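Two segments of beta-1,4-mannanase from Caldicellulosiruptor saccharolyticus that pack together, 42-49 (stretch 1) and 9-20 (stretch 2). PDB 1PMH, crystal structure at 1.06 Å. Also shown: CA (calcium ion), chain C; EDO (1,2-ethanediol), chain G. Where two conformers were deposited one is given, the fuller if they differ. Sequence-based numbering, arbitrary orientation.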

# COMPACT_ATOMS: atom_id res chain seq x y z
N PRO A 42 19.20 -6.51 -5.07
CA PRO A 42 19.56 -7.86 -4.60
C PRO A 42 18.45 -8.47 -3.76
O PRO A 42 17.96 -7.89 -2.79
CB PRO A 42 20.88 -7.61 -3.86
CG PRO A 42 21.43 -6.43 -4.57
CD PRO A 42 20.26 -5.53 -4.83
N GLY A 43 18.01 -9.66 -4.17
CA GLY A 43 17.00 -10.40 -3.46
C GLY A 43 15.61 -9.81 -3.54
O GLY A 43 14.74 -10.26 -2.82
N ASN A 44 15.37 -8.85 -4.42
CA ASN A 44 14.07 -8.19 -4.47
C ASN A 44 13.85 -7.65 -5.87
O ASN A 44 14.23 -6.54 -6.21
CB ASN A 44 14.01 -7.07 -3.47
CG ASN A 44 12.60 -6.50 -3.38
OD1 ASN A 44 11.74 -6.84 -4.19
ND2 ASN A 44 12.38 -5.59 -2.46
N LYS A 45 13.27 -8.51 -6.70
CA LYS A 45 13.17 -8.24 -8.14
C LYS A 45 11.93 -7.44 -8.56
O LYS A 45 11.99 -6.66 -9.51
CB LYS A 45 13.14 -9.55 -8.92
CG LYS A 45 13.15 -9.43 -10.43
CD LYS A 45 13.49 -10.80 -10.97
CE LYS A 45 13.58 -10.89 -12.45
NZ LYS A 45 14.30 -12.17 -12.81
N TYR A 46 10.83 -7.62 -7.82
CA TYR A 46 9.54 -7.08 -8.23
C TYR A 46 8.88 -6.23 -7.17
O TYR A 46 9.00 -6.50 -5.98
CB TYR A 46 8.56 -8.21 -8.58
CG TYR A 46 8.98 -9.14 -9.72
CD1 TYR A 46 8.82 -8.78 -11.05
CD2 TYR A 46 9.53 -10.38 -9.44
CE1 TYR A 46 9.21 -9.64 -12.10
CE2 TYR A 46 9.90 -11.27 -10.47
CZ TYR A 46 9.73 -10.88 -11.77
OH TYR A 46 10.08 -11.72 -12.79
N ALA A 47 8.07 -5.27 -7.59
CA ALA A 47 7.25 -4.45 -6.72
C ALA A 47 5.95 -4.15 -7.43
O ALA A 47 5.86 -4.26 -8.65
CB ALA A 47 7.97 -3.18 -6.34
N LEU A 48 4.95 -3.74 -6.66
CA LEU A 48 3.68 -3.33 -7.19
C LEU A 48 3.75 -1.88 -7.56
O LEU A 48 3.95 -1.03 -6.71
CB LEU A 48 2.57 -3.62 -6.20
CG LEU A 48 1.14 -3.51 -6.73
CD1 LEU A 48 0.83 -4.68 -7.65
CD2 LEU A 48 0.16 -3.41 -5.60
N ARG A 49 3.50 -1.57 -8.84
CA ARG A 49 3.49 -0.21 -9.33
C ARG A 49 2.06 0.29 -9.49
O ARG A 49 1.25 -0.32 -10.23
CB ARG A 49 4.23 -0.14 -10.69
CG ARG A 49 4.25 1.25 -11.29
CD ARG A 49 5.08 1.32 -12.55
NE ARG A 49 4.87 2.59 -13.24
CZ ARG A 49 5.77 3.28 -13.88
NH1 ARG A 49 7.00 2.85 -14.06
NH2 ARG A 49 5.35 4.41 -14.43
CA CA C . 9.46 -7.45 -3.95
C1 EDO G . -8.82 -6.94 -5.10
O1 EDO G . -9.67 -6.82 -3.98
C2 EDO G . -8.74 -8.34 -5.70
O2 EDO G . -8.08 -9.31 -4.92
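Stretch 2 (9-20) LDFEDGTVMSFG

Leu48, on the strand that begins at residue 47, occupies the apolar centre of the contact. Its CA-CB bond points toward stretch 2, and three side chains there receive it. Leu48 CB lies over the face of the Phe11 ring, 3.8 Å from the centroid and 3.7 Å from Phe11 CZ, while Leu48 CD1 meets Val16 CG1 at 3.7 Å and Leu48 CD2 approaches Phe19 CG at 3.8 Å, off-centre on that ring.

Stretch 2 has no regular helix or strand over this surface and is shaped by two turns. A type I turn runs from Phe11 to Gly14, closed by Gly14 N to Phe11 O (3.0 Å), and a type I' turn from Val16 to Phe19, closed by Phe19 N to Val16 O (3.0 Å). The two stretches advance in broadly the same sense: Tyr46 is in register with Phe11 (CA to CA 5.6 Å) and Leu48 with Val16 (CA to CA 6.4 Å).

Next outward, Tyr46 (chi1 m) extends across the first turn. Gly14 CA sits almost directly above its ring, 3.5 Å from the centroid; a CB on Gly14 would crowd Tyr46 CZ, and the positive phi also favours glycine. Tyr46 CB packs closely on Phe11 O at 3.1 Å.

At the polar edge, Glu12 points its CA-CB bond away, yet its m, m side chain brings the carboxylate back to stretch 1. There Lys45 N donates to Glu12 OE1 (2.9 Å) and Tyr46 N to Glu12 OE2 (3.1 Å). Calcium completes the link: it binds Asp10 O, Glu12 OE2 and Asn44 OD1, each at 2.4 Å, with Tyr46 O and a water at 2.3 Å and two atoms elsewhere in the structure. Because these oxygens share the ion, Glu12 OE2 and Asn44 OD1 can lie 3.0 Å apart without a hydrogen bond.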

# COMPACT_ATOMS: atom_id res chain seq x y z
N LEU A 9 3.41 -10.74 1.02
CA LEU A 9 3.03 -10.23 -0.30
C LEU A 9 4.20 -9.36 -0.78
O LEU A 9 4.23 -8.14 -0.63
CB LEU A 9 1.70 -9.50 -0.21
CG LEU A 9 0.57 -10.21 0.53
CD1 LEU A 9 -0.72 -9.43 0.46
CD2 LEU A 9 0.35 -11.60 -0.06
N ASP A 10 5.15 -10.06 -1.38
CA ASP A 10 6.42 -9.48 -1.81
C ASP A 10 6.56 -9.35 -3.33
O ASP A 10 7.58 -8.85 -3.81
CB ASP A 10 7.63 -10.21 -1.24
CG ASP A 10 7.71 -11.66 -1.63
OD1 ASP A 10 6.91 -12.13 -2.47
OD2 ASP A 10 8.58 -12.36 -1.06
N PHE A 11 5.56 -9.83 -4.06
CA PHE A 11 5.48 -9.78 -5.51
C PHE A 11 6.58 -10.61 -6.17
O PHE A 11 6.77 -10.49 -7.39
CB PHE A 11 5.41 -8.34 -6.02
CG PHE A 11 4.34 -7.58 -5.27
CD1 PHE A 11 3.00 -7.80 -5.59
CD2 PHE A 11 4.65 -6.76 -4.20
CE1 PHE A 11 1.99 -7.23 -4.84
CE2 PHE A 11 3.62 -6.19 -3.42
CZ PHE A 11 2.32 -6.41 -3.75
N GLU A 12 7.28 -11.46 -5.44
CA GLU A 12 8.48 -12.09 -5.97
C GLU A 12 8.16 -13.22 -6.94
O GLU A 12 9.05 -13.66 -7.66
CB GLU A 12 9.43 -12.49 -4.85
CG GLU A 12 10.08 -11.30 -4.16
CD GLU A 12 10.79 -10.37 -5.14
OE1 GLU A 12 11.80 -10.79 -5.80
OE2 GLU A 12 10.33 -9.22 -5.26
N ASP A 13 6.91 -13.64 -7.02
CA ASP A 13 6.43 -14.50 -8.11
C ASP A 13 6.18 -13.82 -9.45
O ASP A 13 5.73 -14.44 -10.42
CB ASP A 13 5.24 -15.35 -7.68
CG ASP A 13 3.97 -14.56 -7.46
OD1 ASP A 13 3.95 -13.31 -7.64
OD2 ASP A 13 2.93 -15.16 -7.10
N GLY A 14 6.46 -12.53 -9.51
CA GLY A 14 6.27 -11.74 -10.71
C GLY A 14 4.82 -11.48 -11.06
O GLY A 14 4.50 -11.22 -12.21
N THR A 15 3.95 -11.49 -10.07
CA THR A 15 2.54 -11.21 -10.25
C THR A 15 2.12 -10.12 -9.30
O THR A 15 2.79 -9.84 -8.31
CB THR A 15 1.64 -12.43 -10.01
OG1 THR A 15 1.43 -12.64 -8.61
CG2 THR A 15 2.14 -13.72 -10.64
N VAL A 16 0.93 -9.56 -9.55
CA VAL A 16 0.32 -8.60 -8.65
C VAL A 16 -0.31 -9.19 -7.42
O VAL A 16 -0.85 -8.45 -6.60
CB VAL A 16 -0.71 -7.69 -9.36
CG1 VAL A 16 -0.06 -6.87 -10.45
CG2 VAL A 16 -1.91 -8.46 -9.86
N MSE A 17 -0.30 -10.52 -7.26
CA MSE A 17 -0.77 -11.13 -6.02
C MSE A 17 -2.19 -10.67 -5.62
O MSE A 17 -2.46 -10.32 -4.48
CB MSE A 17 0.21 -10.98 -4.86
CG MSE A 17 1.53 -11.60 -5.16
SE MSE A 17 2.65 -11.63 -3.60
CE MSE A 17 3.85 -13.13 -4.13
N SER A 18 -3.01 -10.65 -6.66
CA SER A 18 -4.42 -10.32 -6.49
C SER A 18 -4.74 -8.87 -6.19
O SER A 18 -5.90 -8.52 -6.10
CB SER A 18 -5.13 -11.26 -5.48
OG SER A 18 -5.00 -12.61 -5.94
N PHE A 19 -3.76 -8.01 -6.14
CA PHE A 19 -4.05 -6.59 -5.95
C PHE A 19 -4.73 -6.01 -7.16
O PHE A 19 -4.32 -6.24 -8.30
CB PHE A 19 -2.79 -5.79 -5.63
CG PHE A 19 -2.30 -5.91 -4.21
CD1 PHE A 19 -1.49 -6.94 -3.78
CD2 PHE A 19 -2.62 -4.94 -3.32
CE1 PHE A 19 -1.08 -6.98 -2.45
CE2 PHE A 19 -2.12 -4.97 -2.04
CZ PHE A 19 -1.35 -5.99 -1.62
N GLY A 20 -5.74 -5.20 -6.94
CA GLY A 20 -6.48 -4.54 -8.00
C GLY A 20 -7.58 -3.73 -7.31
O GLY A 20 -7.45 -3.31 -6.16
O HOH W 1 13.31 -12.86 -4.52
O HOH W 2 10.30 -8.26 -1.95